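Local atomic coordinates of PT26-6P (Thermococcus sp., PDB entry 2WB7), a protein that is of unknown function but is encoded by an extrachromosomal mobile element of a euryarchaeon and combines three domains with novel folds. Residues N2-D7 / M473-L478; D8-V13 / G236-K241; T389-Q394 / N479-H484; N420-K425 / K483-G488; D427-L432 / Q449-E454. All blocks are in the same frame, centred on the assembly; numbering follows the deposited sequence.

The five contacts lie on the same side of the chain's centre, around the helical domain. Contacts 1, 3 and 4 use consecutive parts of helix 471-499, the last two overlapping at K483 and H484; the centres of contacts 3 and 4 are about 8 Å apart, those of contacts 1 and 3 about 9 Å. Contact 5 shares helix 408-438 with contact 4. Along the chain contact 2 closes before contacts 3, 4 and 5 open, contact 5 falls between the segments of contact 4, and contact 1 crosses contacts 3 and 4. Contact 2 touches contacts 1, 3 and 4, so the N-terminus and the loop between strands 221-222 and 253-261 are joined to helices much later in the chain.

Contact 1: residues N2-D7 / M473-L478; sequences NATIND and MFLNYL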
# COMPACT_ATOMS: atom_id res chain seq x y z
N ASN A 2 -9.47 -6.09 -33.55
CA ASN A 2 -10.73 -5.35 -33.42
C ASN A 2 -11.21 -5.00 -32.00
O ASN A 2 -10.68 -5.48 -31.00
CB ASN A 2 -11.83 -6.14 -34.11
CG ASN A 2 -12.13 -7.43 -33.39
OD1 ASN A 2 -12.84 -7.44 -32.39
ND2 ASN A 2 -11.55 -8.52 -33.87
N ALA A 3 -12.24 -4.17 -31.94
CA ALA A 3 -12.87 -3.81 -30.68
C ALA A 3 -14.06 -4.73 -30.44
O ALA A 3 -14.36 -5.11 -29.32
CB ALA A 3 -13.35 -2.37 -30.73
N THR A 4 -14.73 -5.09 -31.51
CA THR A 4 -16.04 -5.65 -31.39
C THR A 4 -16.02 -7.14 -31.03
O THR A 4 -16.79 -7.58 -30.17
CB THR A 4 -16.84 -5.35 -32.66
OG1 THR A 4 -18.17 -5.85 -32.52
CG2 THR A 4 -16.14 -5.94 -33.90
N ILE A 5 -15.14 -7.91 -31.64
CA ILE A 5 -15.03 -9.33 -31.29
C ILE A 5 -14.05 -9.62 -30.16
O ILE A 5 -14.33 -10.43 -29.28
CB ILE A 5 -14.65 -10.17 -32.52
CG1 ILE A 5 -15.74 -10.02 -33.58
CG2 ILE A 5 -14.42 -11.64 -32.15
CD1 ILE A 5 -15.48 -10.86 -34.79
N ASN A 6 -12.90 -8.94 -30.18
CA ASN A 6 -11.81 -9.15 -29.23
C ASN A 6 -11.80 -8.21 -28.04
O ASN A 6 -11.16 -8.49 -27.03
CB ASN A 6 -10.48 -9.01 -29.95
CG ASN A 6 -10.03 -10.30 -30.58
OD1 ASN A 6 -10.81 -10.96 -31.29
ND2 ASN A 6 -8.78 -10.68 -30.32
N ASP A 7 -12.47 -7.08 -28.18
CA ASP A 7 -12.47 -6.07 -27.14
C ASP A 7 -11.06 -5.53 -26.90
O ASP A 7 -10.67 -5.28 -25.77
CB ASP A 7 -13.08 -6.65 -25.88
CG ASP A 7 -14.38 -7.38 -26.16
OD1 ASP A 7 -15.39 -6.72 -26.47
OD2 ASP A 7 -14.38 -8.62 -26.08
N MSE A 473 -21.18 1.76 -38.25
CA MSE A 473 -22.28 2.05 -37.36
C MSE A 473 -22.87 0.73 -36.84
O MSE A 473 -23.39 0.65 -35.72
CB MSE A 473 -23.32 2.89 -38.09
CG MSE A 473 -24.00 3.89 -37.17
SE MSE A 473 -22.67 5.09 -36.38
CE MSE A 473 -23.18 4.89 -34.51
N PHE A 474 -22.80 -0.31 -37.65
CA PHE A 474 -23.32 -1.60 -37.24
C PHE A 474 -22.36 -2.17 -36.20
O PHE A 474 -22.78 -2.65 -35.14
CB PHE A 474 -23.44 -2.50 -38.47
CG PHE A 474 -23.84 -3.91 -38.17
CD1 PHE A 474 -25.12 -4.21 -37.78
CD2 PHE A 474 -22.93 -4.95 -38.30
CE1 PHE A 474 -25.49 -5.52 -37.52
CE2 PHE A 474 -23.29 -6.24 -38.05
CZ PHE A 474 -24.57 -6.53 -37.65
N LEU A 475 -21.07 -2.11 -36.49
CA LEU A 475 -20.05 -2.48 -35.53
C LEU A 475 -20.22 -1.70 -34.23
O LEU A 475 -20.30 -2.29 -33.15
CB LEU A 475 -18.65 -2.25 -36.10
CG LEU A 475 -18.19 -3.22 -37.19
CD1 LEU A 475 -16.70 -3.01 -37.48
CD2 LEU A 475 -18.49 -4.68 -36.81
N ASN A 476 -20.33 -0.37 -34.34
CA ASN A 476 -20.39 0.47 -33.15
C ASN A 476 -21.53 0.11 -32.22
O ASN A 476 -21.34 0.06 -31.01
CB ASN A 476 -20.46 1.93 -33.52
CG ASN A 476 -19.13 2.47 -33.97
OD1 ASN A 476 -18.10 1.81 -33.81
ND2 ASN A 476 -19.14 3.65 -34.55
N TYR A 477 -22.70 -0.15 -32.77
CA TYR A 477 -23.83 -0.50 -31.94
C TYR A 477 -23.69 -1.89 -31.31
O TYR A 477 -24.10 -2.10 -30.16
CB TYR A 477 -25.13 -0.43 -32.74
CG TYR A 477 -25.80 0.93 -32.71
CD1 TYR A 477 -26.32 1.45 -31.52
CD2 TYR A 477 -25.95 1.69 -33.87
CE1 TYR A 477 -26.94 2.68 -31.48
CE2 TYR A 477 -26.58 2.92 -33.84
CZ TYR A 477 -27.08 3.40 -32.65
OH TYR A 477 -27.71 4.63 -32.60
N LEU A 478 -23.12 -2.84 -32.06
CA LEU A 478 -22.85 -4.15 -31.48
C LEU A 478 -21.86 -4.00 -30.34
O LEU A 478 -22.03 -4.58 -29.26
CB LEU A 478 -22.29 -5.10 -32.53
CG LEU A 478 -23.29 -5.62 -33.56
CD1 LEU A 478 -22.57 -6.56 -34.52
CD2 LEU A 478 -24.47 -6.30 -32.85
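T4 is the one residue of segment 2-7 that packs on helix segment 473-478, and it does so with both branches of its side chain. Its methyl CG2 meets CD2 of L475 at 3.9 Å, the two side chains crossing at about a right angle, while OG1 lies 4.2 Å from L478 CB, one turn further on. The first torsion explains the division of labour: with OG1 opposite the backbone N (chi1 -178°), CG2 falls between N and the carbonyl carbon and is directed at L475. L475 and L478 are three residues apart, so T4 spans one turn of helix 471-499, a long helix of the C-terminal helical domain. Helix 393-404 closes the apolar side, V396 and I400 touching T4 and I400 also touching L475; L478 reaches L462 of helix 442-465. The packed part is thus small, 110 Å² in all, but T4 and L478 are buried. The other side of the segment is looser. N2, I5 and N6 are partly exposed and touch nothing on residues 473-478; I5 packs on K397 and N6 on D247, and part of what orders them is local. Residues 3-6 have helical backbone angles, and the N-H of N6 bonds N2 OD1 at 2.7 Å, nearly straight at 161°, with the donor tilted 22° from the carbonyl plane of the N2 amide.

Contact 2: residues D8-V13 / G236-K241; sequences DDIDDV and GSLPIK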
# COMPACT_ATOMS: atom_id res chain seq x y z
N ASP A 8 -10.31 -5.33 -27.97
CA ASP A 8 -9.01 -4.68 -27.90
C ASP A 8 -9.13 -3.19 -27.57
O ASP A 8 -8.14 -2.50 -27.45
CB ASP A 8 -8.26 -4.83 -29.22
CG ASP A 8 -7.75 -6.25 -29.44
OD1 ASP A 8 -7.08 -6.76 -28.51
OD2 ASP A 8 -8.01 -6.84 -30.52
N ASP A 9 -10.35 -2.70 -27.43
CA ASP A 9 -10.54 -1.31 -27.05
C ASP A 9 -10.65 -1.15 -25.55
O ASP A 9 -10.65 -0.04 -25.03
CB ASP A 9 -11.75 -0.68 -27.76
CG ASP A 9 -13.06 -1.43 -27.50
OD1 ASP A 9 -14.10 -0.76 -27.40
OD2 ASP A 9 -13.07 -2.68 -27.42
N ILE A 10 -10.74 -2.27 -24.84
CA ILE A 10 -10.82 -2.22 -23.38
C ILE A 10 -9.44 -1.88 -22.81
O ILE A 10 -8.45 -2.57 -23.07
CB ILE A 10 -11.32 -3.55 -22.78
CG1 ILE A 10 -12.73 -3.85 -23.31
CG2 ILE A 10 -11.28 -3.49 -21.26
CD1 ILE A 10 -13.34 -5.13 -22.80
N ASP A 11 -9.39 -0.82 -22.03
CA ASP A 11 -8.12 -0.34 -21.53
C ASP A 11 -7.39 -1.38 -20.71
O ASP A 11 -6.16 -1.44 -20.72
CB ASP A 11 -8.33 0.94 -20.74
CG ASP A 11 -7.38 1.99 -21.15
OD1 ASP A 11 -6.24 1.96 -20.63
OD2 ASP A 11 -7.73 2.81 -22.05
N ASP A 12 -8.14 -2.20 -19.99
CA ASP A 12 -7.54 -3.26 -19.22
C ASP A 12 -6.84 -4.24 -20.14
O ASP A 12 -5.78 -4.74 -19.81
CB ASP A 12 -8.60 -3.98 -18.40
CG ASP A 12 -9.32 -3.06 -17.44
OD1 ASP A 12 -10.57 -3.13 -17.35
OD2 ASP A 12 -8.63 -2.26 -16.76
N VAL A 13 -7.42 -4.49 -21.30
CA VAL A 13 -6.85 -5.45 -22.24
C VAL A 13 -5.53 -4.91 -22.79
O VAL A 13 -4.60 -5.67 -23.03
CB VAL A 13 -7.83 -5.79 -23.39
CG1 VAL A 13 -7.17 -6.68 -24.43
CG2 VAL A 13 -9.08 -6.47 -22.85
N GLY A 236 -10.39 -5.06 -10.17
CA GLY A 236 -11.38 -6.06 -10.52
C GLY A 236 -10.93 -7.09 -11.53
O GLY A 236 -9.81 -7.58 -11.49
N SER A 237 -11.82 -7.44 -12.45
CA SER A 237 -11.57 -8.55 -13.34
C SER A 237 -12.12 -8.21 -14.70
O SER A 237 -13.13 -7.53 -14.81
CB SER A 237 -12.29 -9.79 -12.82
OG SER A 237 -12.21 -10.86 -13.73
N LEU A 238 -11.45 -8.67 -15.75
CA LEU A 238 -12.04 -8.58 -17.06
C LEU A 238 -13.37 -9.36 -17.04
O LEU A 238 -13.56 -10.26 -16.23
CB LEU A 238 -11.08 -9.17 -18.10
CG LEU A 238 -9.95 -8.25 -18.55
CD1 LEU A 238 -8.93 -9.04 -19.35
CD2 LEU A 238 -10.47 -7.03 -19.34
N PRO A 239 -14.29 -9.02 -17.93
CA PRO A 239 -15.52 -9.78 -18.05
C PRO A 239 -15.28 -11.28 -18.28
O PRO A 239 -14.27 -11.65 -18.86
CB PRO A 239 -16.19 -9.15 -19.27
CG PRO A 239 -15.74 -7.72 -19.23
CD PRO A 239 -14.30 -7.81 -18.77
N ILE A 240 -16.21 -12.12 -17.85
CA ILE A 240 -16.00 -13.57 -17.90
C ILE A 240 -15.74 -14.13 -19.30
O ILE A 240 -15.21 -15.24 -19.43
CB ILE A 240 -17.17 -14.36 -17.25
CG1 ILE A 240 -18.46 -14.14 -18.04
CG2 ILE A 240 -17.32 -13.98 -15.80
CD1 ILE A 240 -19.66 -14.88 -17.51
N LYS A 241 -16.11 -13.41 -20.35
CA LYS A 241 -15.86 -13.95 -21.68
C LYS A 241 -14.38 -14.24 -21.90
O LYS A 241 -14.02 -15.06 -22.73
CB LYS A 241 -16.40 -13.04 -22.80
CG LYS A 241 -15.61 -11.78 -23.02
CD LYS A 241 -15.38 -11.54 -24.49
CE LYS A 241 -13.93 -11.19 -24.74
NZ LYS A 241 -13.52 -11.57 -26.11
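D12 OD1 is gripped by two groups of helix 503-523, the ammonium of K512 in a salt bridge and the hydroxyl of Y516 in a hydrogen bond, while the CB of the same residue rests on L238. The apolar contact converges on one methyl: L238 CD2 stands 3.7 Å from D12 CB, 3.8 Å from V13 CG2 and 4.1 Å from I10 CG2. V13 crosses the leucine at about a right angle. In I10 the first torsion (chi1 -60°) sets CG1 opposite the carbonyl carbon and CG2 opposite the backbone N, and it is the CG2 branch that meets L238. Y516 also packs against I10, L238 and P239, so the leucine packs among the N-terminal loop, Y516 of helix 503-523 and L248. In segment 236-241, S237 OG donates to L238 O at 2.9 Å, in the carbonyl plane on a lone pair, and S237 OG also takes the N-H of H276. The contact thus joins the loop between strands 221-222 and 253-261 to the N-terminal segment and to helix 503-523. D9 OD2 forms a salt bridge with K483 NZ. The segments themselves touch carbon to carbon, within a total buried surface of 150 Å², while D9 and D12 are paired with lysines of the helical domain, which implies that charge pairing probably fixes the loop while L238 CD2 supplies the apolar contact.

Contact 3: residues T389-Q394 / N479-H484; sequences TVMKDQ and NAAKKH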
# COMPACT_ATOMS: atom_id res chain seq x y z
N THR A 389 -23.04 -15.03 -20.64
CA THR A 389 -22.93 -13.97 -21.62
C THR A 389 -23.85 -14.26 -22.76
O THR A 389 -23.89 -15.37 -23.26
CB THR A 389 -21.52 -13.85 -22.16
OG1 THR A 389 -20.61 -13.80 -21.05
CG2 THR A 389 -21.37 -12.59 -22.99
N VAL A 390 -24.58 -13.25 -23.20
CA VAL A 390 -25.46 -13.39 -24.33
C VAL A 390 -24.71 -13.11 -25.62
O VAL A 390 -24.93 -13.78 -26.63
CB VAL A 390 -26.67 -12.45 -24.19
CG1 VAL A 390 -27.50 -12.44 -25.46
CG2 VAL A 390 -27.52 -12.88 -22.99
N MSE A 391 -23.79 -12.16 -25.58
CA MSE A 391 -23.04 -11.81 -26.77
C MSE A 391 -21.68 -12.48 -26.82
O MSE A 391 -20.64 -11.84 -26.67
CB MSE A 391 -22.90 -10.31 -26.83
CG MSE A 391 -24.18 -9.68 -26.39
SE MSE A 391 -24.64 -8.16 -27.43
CE MSE A 391 -24.36 -8.96 -29.21
N LYS A 392 -21.70 -13.79 -27.01
CA LYS A 392 -20.50 -14.56 -27.22
C LYS A 392 -19.76 -14.03 -28.46
O LYS A 392 -20.39 -13.54 -29.40
CB LYS A 392 -20.90 -16.01 -27.41
CG LYS A 392 -21.67 -16.57 -26.23
CD LYS A 392 -20.70 -17.13 -25.19
CE LYS A 392 -21.46 -17.67 -23.98
NZ LYS A 392 -22.78 -18.26 -24.37
N ASP A 393 -18.43 -14.11 -28.47
CA ASP A 393 -17.69 -13.62 -29.61
C ASP A 393 -18.14 -14.33 -30.89
O ASP A 393 -18.32 -13.69 -31.93
CB ASP A 393 -16.19 -13.79 -29.41
CG ASP A 393 -15.67 -13.06 -28.17
OD1 ASP A 393 -16.35 -12.12 -27.68
OD2 ASP A 393 -14.57 -13.42 -27.69
N GLN A 394 -18.31 -15.65 -30.83
CA GLN A 394 -18.69 -16.40 -32.02
C GLN A 394 -19.92 -15.81 -32.65
O GLN A 394 -19.97 -15.56 -33.86
CB GLN A 394 -18.94 -17.88 -31.70
CG GLN A 394 -18.98 -18.80 -32.94
CD GLN A 394 -17.83 -18.52 -33.91
OE1 GLN A 394 -16.65 -18.73 -33.57
NE2 GLN A 394 -18.16 -18.05 -35.11
N ASN A 479 -20.83 -3.20 -30.55
CA ASN A 479 -19.85 -2.98 -29.52
C ASN A 479 -20.40 -2.25 -28.29
O ASN A 479 -20.11 -2.65 -27.15
CB ASN A 479 -18.63 -2.27 -30.09
CG ASN A 479 -17.45 -2.40 -29.18
OD1 ASN A 479 -16.92 -1.40 -28.69
ND2 ASN A 479 -17.06 -3.63 -28.89
N ALA A 480 -21.19 -1.21 -28.50
CA ALA A 480 -21.87 -0.55 -27.38
C ALA A 480 -22.70 -1.58 -26.66
O ALA A 480 -22.65 -1.68 -25.44
CB ALA A 480 -22.75 0.61 -27.86
N ALA A 481 -23.45 -2.37 -27.41
CA ALA A 481 -24.29 -3.37 -26.80
C ALA A 481 -23.49 -4.40 -25.98
O ALA A 481 -23.91 -4.83 -24.91
CB ALA A 481 -25.13 -4.06 -27.87
N LYS A 482 -22.32 -4.77 -26.48
CA LYS A 482 -21.48 -5.73 -25.77
C LYS A 482 -20.98 -5.22 -24.41
O LYS A 482 -21.08 -5.91 -23.38
CB LYS A 482 -20.29 -6.09 -26.65
CG LYS A 482 -19.70 -7.43 -26.33
CD LYS A 482 -18.49 -7.66 -27.20
CE LYS A 482 -17.84 -8.98 -26.91
NZ LYS A 482 -16.48 -8.95 -27.55
N LYS A 483 -20.43 -4.00 -24.42
CA LYS A 483 -19.91 -3.38 -23.20
C LYS A 483 -21.02 -3.06 -22.22
O LYS A 483 -20.81 -3.14 -21.01
CB LYS A 483 -19.16 -2.10 -23.52
CG LYS A 483 -18.30 -2.17 -24.74
CD LYS A 483 -17.21 -3.20 -24.67
CE LYS A 483 -16.03 -2.72 -25.53
NZ LYS A 483 -15.53 -3.76 -26.46
N HIS A 484 -22.19 -2.67 -22.73
CA HIS A 484 -23.35 -2.48 -21.85
C HIS A 484 -23.68 -3.79 -21.14
O HIS A 484 -23.96 -3.78 -19.95
CB HIS A 484 -24.59 -1.94 -22.59
CG HIS A 484 -24.57 -0.45 -22.81
ND1 HIS A 484 -24.28 0.45 -21.80
CD2 HIS A 484 -24.83 0.29 -23.91
CE1 HIS A 484 -24.34 1.68 -22.28
NE2 HIS A 484 -24.66 1.61 -23.56
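D393 and K482 form the ionic part of the contact. K482 NZ lies 3.2 Å from D393 OD1 in a hydrogen-bonded salt bridge, approaching from above the carboxylate plane, 37° out of it. The lysine reaches D393 as a straight chain: CG stands opposite the backbone N (chi1 -155°) and every later torsion is extended. Its stronger polar partner is D7 OD2, and T4 O also accepts from NZ; D393 OD2 is paired with K241. Were K482 an alanine, D7 and D393 would probably lose one of the two lysines they share and depend more on K241. The apolar part belongs to M391, a selenomethionine, bent at chi2 and chi3. Its SE is 4.2 Å from A481 CB, and M391 CB is 4.3 Å from K482 CG, so the aliphatic part of the lysine packs against it. K392 occupies the N-cap position, immediately before helix 393-404. The arrangement is that of the entry into an all-helical domain, where the chain leaves the preceding strands and lays its first helix against helix 471-499.

Contact 4: residues N420-K425 / K483-G488; sequences NSLQEK and KHEMAG
E485 of helix 471-499 extends between two residues one turn apart on helix 408-438, L422 and K425, both helices being part of the helical domain. The glutamate has CG opposite its backbone N (chi1 -165°) and runs on nearly straight, which brings its carboxylate to K425 of the neighbouring helix. L422 crosses it obliquely, with CD2 3.8 Å from E485 CG and 4.1 Å from its CD. K425 crosses at about a right angle; bent at chi3 and chi4, it folds its ammonium back to E485 OE2, a salt bridge of 3.1 Å between NZ and OE2. The same NZ also donates to T387 O and pairs with D489, while the carboxylate takes the backbone N-H groups of V390 and M391. Replacing E485 by an alanine is likely to strip those two N-H groups of their acceptor and leave K425 with one carboxylate fewer. Next to the ammonium, K425 CE also lies 3.9 Å from E485 CG.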
# COMPACT_ATOMS: atom_id res chain seq x y z
N ASN A 420 -34.15 -11.48 -26.23
CA ASN A 420 -34.87 -12.33 -25.28
C ASN A 420 -33.99 -12.72 -24.11
O ASN A 420 -34.42 -12.74 -22.96
CB ASN A 420 -35.41 -13.58 -25.96
CG ASN A 420 -36.73 -13.32 -26.65
OD1 ASN A 420 -37.41 -12.32 -26.37
ND2 ASN A 420 -37.12 -14.21 -27.56
N SER A 421 -32.74 -13.04 -24.41
CA SER A 421 -31.81 -13.42 -23.38
C SER A 421 -31.52 -12.27 -22.43
O SER A 421 -31.45 -12.47 -21.22
CB SER A 421 -30.53 -13.92 -24.02
OG SER A 421 -30.72 -15.22 -24.54
N LEU A 422 -31.38 -11.06 -22.96
CA LEU A 422 -31.15 -9.89 -22.12
C LEU A 422 -32.38 -9.55 -21.27
O LEU A 422 -32.26 -9.19 -20.09
CB LEU A 422 -30.75 -8.68 -22.96
CG LEU A 422 -29.37 -8.86 -23.61
CD1 LEU A 422 -29.08 -7.77 -24.61
CD2 LEU A 422 -28.27 -8.95 -22.57
N GLN A 423 -33.56 -9.67 -21.87
CA GLN A 423 -34.78 -9.50 -21.12
C GLN A 423 -34.77 -10.44 -19.92
O GLN A 423 -35.20 -10.08 -18.82
CB GLN A 423 -35.99 -9.79 -22.01
CG GLN A 423 -36.62 -8.53 -22.60
CD GLN A 423 -37.36 -8.78 -23.92
OE1 GLN A 423 -37.40 -9.92 -24.42
NE2 GLN A 423 -37.93 -7.72 -24.48
N GLU A 424 -34.24 -11.64 -20.13
CA GLU A 424 -34.17 -12.59 -19.04
C GLU A 424 -33.20 -12.13 -17.97
O GLU A 424 -33.52 -12.15 -16.79
CB GLU A 424 -33.80 -13.98 -19.55
CG GLU A 424 -33.37 -14.94 -18.45
CD GLU A 424 -34.46 -15.20 -17.40
OE1 GLU A 424 -34.24 -16.08 -16.54
OE2 GLU A 424 -35.52 -14.52 -17.41
N LYS A 425 -32.01 -11.70 -18.37
CA LYS A 425 -31.05 -11.15 -17.41
C LYS A 425 -31.64 -9.96 -16.65
O LYS A 425 -31.34 -9.75 -15.48
CB LYS A 425 -29.74 -10.76 -18.12
CG LYS A 425 -28.85 -11.97 -18.42
CD LYS A 425 -27.87 -11.70 -19.54
CE LYS A 425 -26.58 -11.05 -19.04
NZ LYS A 425 -25.59 -12.06 -18.61
N LYS A 483 -20.43 -4.00 -24.42
CA LYS A 483 -19.91 -3.38 -23.20
C LYS A 483 -21.02 -3.06 -22.22
O LYS A 483 -20.81 -3.14 -21.01
CB LYS A 483 -19.16 -2.10 -23.52
CG LYS A 483 -18.30 -2.17 -24.74
CD LYS A 483 -17.21 -3.20 -24.67
CE LYS A 483 -16.03 -2.72 -25.53
NZ LYS A 483 -15.53 -3.76 -26.46
N HIS A 484 -22.19 -2.67 -22.73
CA HIS A 484 -23.35 -2.48 -21.85
C HIS A 484 -23.68 -3.79 -21.14
O HIS A 484 -23.96 -3.78 -19.95
CB HIS A 484 -24.59 -1.94 -22.59
CG HIS A 484 -24.57 -0.45 -22.81
ND1 HIS A 484 -24.28 0.45 -21.80
CD2 HIS A 484 -24.83 0.29 -23.91
CE1 HIS A 484 -24.34 1.68 -22.28
NE2 HIS A 484 -24.66 1.61 -23.56
N GLU A 485 -23.65 -4.91 -21.86
CA GLU A 485 -23.93 -6.18 -21.19
C GLU A 485 -22.88 -6.50 -20.12
O GLU A 485 -23.20 -7.05 -19.06
CB GLU A 485 -24.05 -7.36 -22.15
CG GLU A 485 -24.70 -8.55 -21.45
CD GLU A 485 -24.32 -9.93 -22.02
OE1 GLU A 485 -23.70 -9.99 -23.10
OE2 GLU A 485 -24.68 -10.95 -21.37
N MSE A 486 -21.63 -6.15 -20.41
CA MSE A 486 -20.52 -6.35 -19.49
C MSE A 486 -20.70 -5.51 -18.23
O MSE A 486 -20.48 -5.98 -17.10
CB MSE A 486 -19.22 -6.00 -20.18
CG MSE A 486 -18.77 -7.02 -21.23
SE MSE A 486 -17.40 -6.24 -22.39
CE MSE A 486 -16.63 -7.81 -23.24
N ALA A 487 -21.11 -4.25 -18.43
CA ALA A 487 -21.43 -3.32 -17.35
C ALA A 487 -22.55 -3.86 -16.46
O ALA A 487 -22.42 -3.93 -15.25
CB ALA A 487 -21.80 -2.00 -17.94
N GLY A 488 -23.64 -4.28 -17.08
CA GLY A 488 -24.74 -4.88 -16.36
C GLY A 488 -24.31 -6.10 -15.60
O GLY A 488 -24.72 -6.31 -14.45

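Contact 5: residues D427-L432 / Q449-E454; sequences DEAEQL and QGAIDE
I452 leans on A429 and E430 of the facing helix. Its CB sits 4.6 Å from A429 CB. With CG1 opposite the carbonyl carbon (chi1 -62°), the longer branch turns across the interface, and CG1 comes to 3.4 Å from A429 CB and 4.1 Å from A429 C. At the tip, CD1 meets the carboxylate of E430, 3.2 Å from OE1. E430 bends at chi2 (-79°), crossing the isoleucine at about a right angle and laying its carboxylate over that methyl. Helices 408-438 and 442-465 follow each other in the chain and form an antiparallel helical hairpin: their short segments are inclined at 163° with axes 8.7 Å apart. A429 CB and A451 CB are 4.1 Å apart, consistent with two small side chains permitting this approach, and Y491 and V492 of helix 471-499 touch A451. L433 touches I452 from the same helix as A429. Q449 NE2 bonds D453 OD1 at 3.0 Å along its own helix, coming from above the carboxylate plane.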
# COMPACT_ATOMS: atom_id res chain seq x y z
N ASP A 427 -34.88 -9.63 -15.92
CA ASP A 427 -35.79 -10.24 -14.95
C ASP A 427 -35.08 -10.58 -13.65
O ASP A 427 -35.69 -10.50 -12.58
CB ASP A 427 -36.45 -11.50 -15.51
CG ASP A 427 -37.49 -11.20 -16.59
OD1 ASP A 427 -37.91 -10.02 -16.69
OD2 ASP A 427 -37.87 -12.14 -17.33
N GLU A 428 -33.82 -10.98 -13.73
CA GLU A 428 -33.10 -11.42 -12.54
C GLU A 428 -32.50 -10.25 -11.81
O GLU A 428 -32.35 -10.28 -10.59
CB GLU A 428 -32.02 -12.43 -12.91
CG GLU A 428 -32.62 -13.74 -13.40
CD GLU A 428 -31.57 -14.71 -13.92
OE1 GLU A 428 -31.83 -15.38 -14.95
OE2 GLU A 428 -30.49 -14.78 -13.29
N ALA A 429 -32.14 -9.22 -12.57
CA ALA A 429 -31.69 -7.98 -11.97
C ALA A 429 -32.84 -7.43 -11.15
O ALA A 429 -32.62 -6.83 -10.09
CB ALA A 429 -31.26 -7.00 -13.05
N GLU A 430 -34.06 -7.64 -11.64
CA GLU A 430 -35.28 -7.16 -10.98
C GLU A 430 -35.48 -7.88 -9.67
O GLU A 430 -36.08 -7.35 -8.75
CB GLU A 430 -36.51 -7.36 -11.86
CG GLU A 430 -36.54 -6.55 -13.15
CD GLU A 430 -36.96 -5.09 -12.95
OE1 GLU A 430 -36.89 -4.58 -11.81
OE2 GLU A 430 -37.34 -4.43 -13.94
N GLN A 431 -34.98 -9.10 -9.58
CA GLN A 431 -35.11 -9.88 -8.35
C GLN A 431 -34.13 -9.37 -7.30
O GLN A 431 -34.43 -9.35 -6.11
CB GLN A 431 -34.88 -11.36 -8.62
CG GLN A 431 -36.13 -12.03 -9.16
CD GLN A 431 -35.88 -13.44 -9.71
OE1 GLN A 431 -36.83 -14.12 -10.12
NE2 GLN A 431 -34.62 -13.87 -9.71
N LEU A 432 -32.97 -8.96 -7.76
CA LEU A 432 -31.98 -8.38 -6.88
C LEU A 432 -32.47 -7.04 -6.38
O LEU A 432 -32.30 -6.74 -5.20
CB LEU A 432 -30.67 -8.18 -7.62
CG LEU A 432 -29.83 -9.42 -7.85
CD1 LEU A 432 -28.57 -8.99 -8.59
CD2 LEU A 432 -29.49 -10.15 -6.56
N GLN A 449 -30.32 -1.61 -9.82
CA GLN A 449 -30.94 -0.73 -10.80
C GLN A 449 -29.96 -0.43 -11.94
O GLN A 449 -30.36 -0.39 -13.11
CB GLN A 449 -31.44 0.57 -10.16
CG GLN A 449 -32.29 1.45 -11.08
CD GLN A 449 -33.50 0.71 -11.66
OE1 GLN A 449 -34.28 0.10 -10.93
NE2 GLN A 449 -33.65 0.77 -12.98
N GLY A 450 -28.69 -0.23 -11.60
CA GLY A 450 -27.67 0.02 -12.60
C GLY A 450 -27.63 -1.11 -13.60
O GLY A 450 -27.55 -0.89 -14.80
N ALA A 451 -27.69 -2.34 -13.10
CA ALA A 451 -27.69 -3.50 -13.98
C ALA A 451 -28.86 -3.38 -14.93
O ALA A 451 -28.72 -3.54 -16.13
CB ALA A 451 -27.78 -4.78 -13.17
N ILE A 452 -30.04 -3.10 -14.38
CA ILE A 452 -31.25 -3.03 -15.20
C ILE A 452 -31.11 -1.98 -16.28
O ILE A 452 -31.47 -2.22 -17.43
CB ILE A 452 -32.51 -2.78 -14.35
CG1 ILE A 452 -32.72 -3.94 -13.37
CG2 ILE A 452 -33.72 -2.61 -15.24
CD1 ILE A 452 -33.91 -3.76 -12.46
N ASP A 453 -30.55 -0.82 -15.95
CA ASP A 453 -30.33 0.21 -16.96
C ASP A 453 -29.27 -0.17 -18.02
O ASP A 453 -29.34 0.27 -19.18
CB ASP A 453 -29.94 1.55 -16.32
CG ASP A 453 -30.96 2.03 -15.29
OD1 ASP A 453 -32.17 1.71 -15.40
OD2 ASP A 453 -30.55 2.77 -14.37
N GLU A 454 -28.29 -0.98 -17.63
CA GLU A 454 -27.26 -1.36 -18.60
C GLU A 454 -27.81 -2.33 -19.63
O GLU A 454 -27.63 -2.13 -20.85
CB GLU A 454 -26.02 -1.92 -17.90
CG GLU A 454 -25.22 -0.86 -17.19
CD GLU A 454 -24.80 0.29 -18.12
OE1 GLU A 454 -24.19 0.07 -19.20
OE2 GLU A 454 -25.08 1.46 -17.76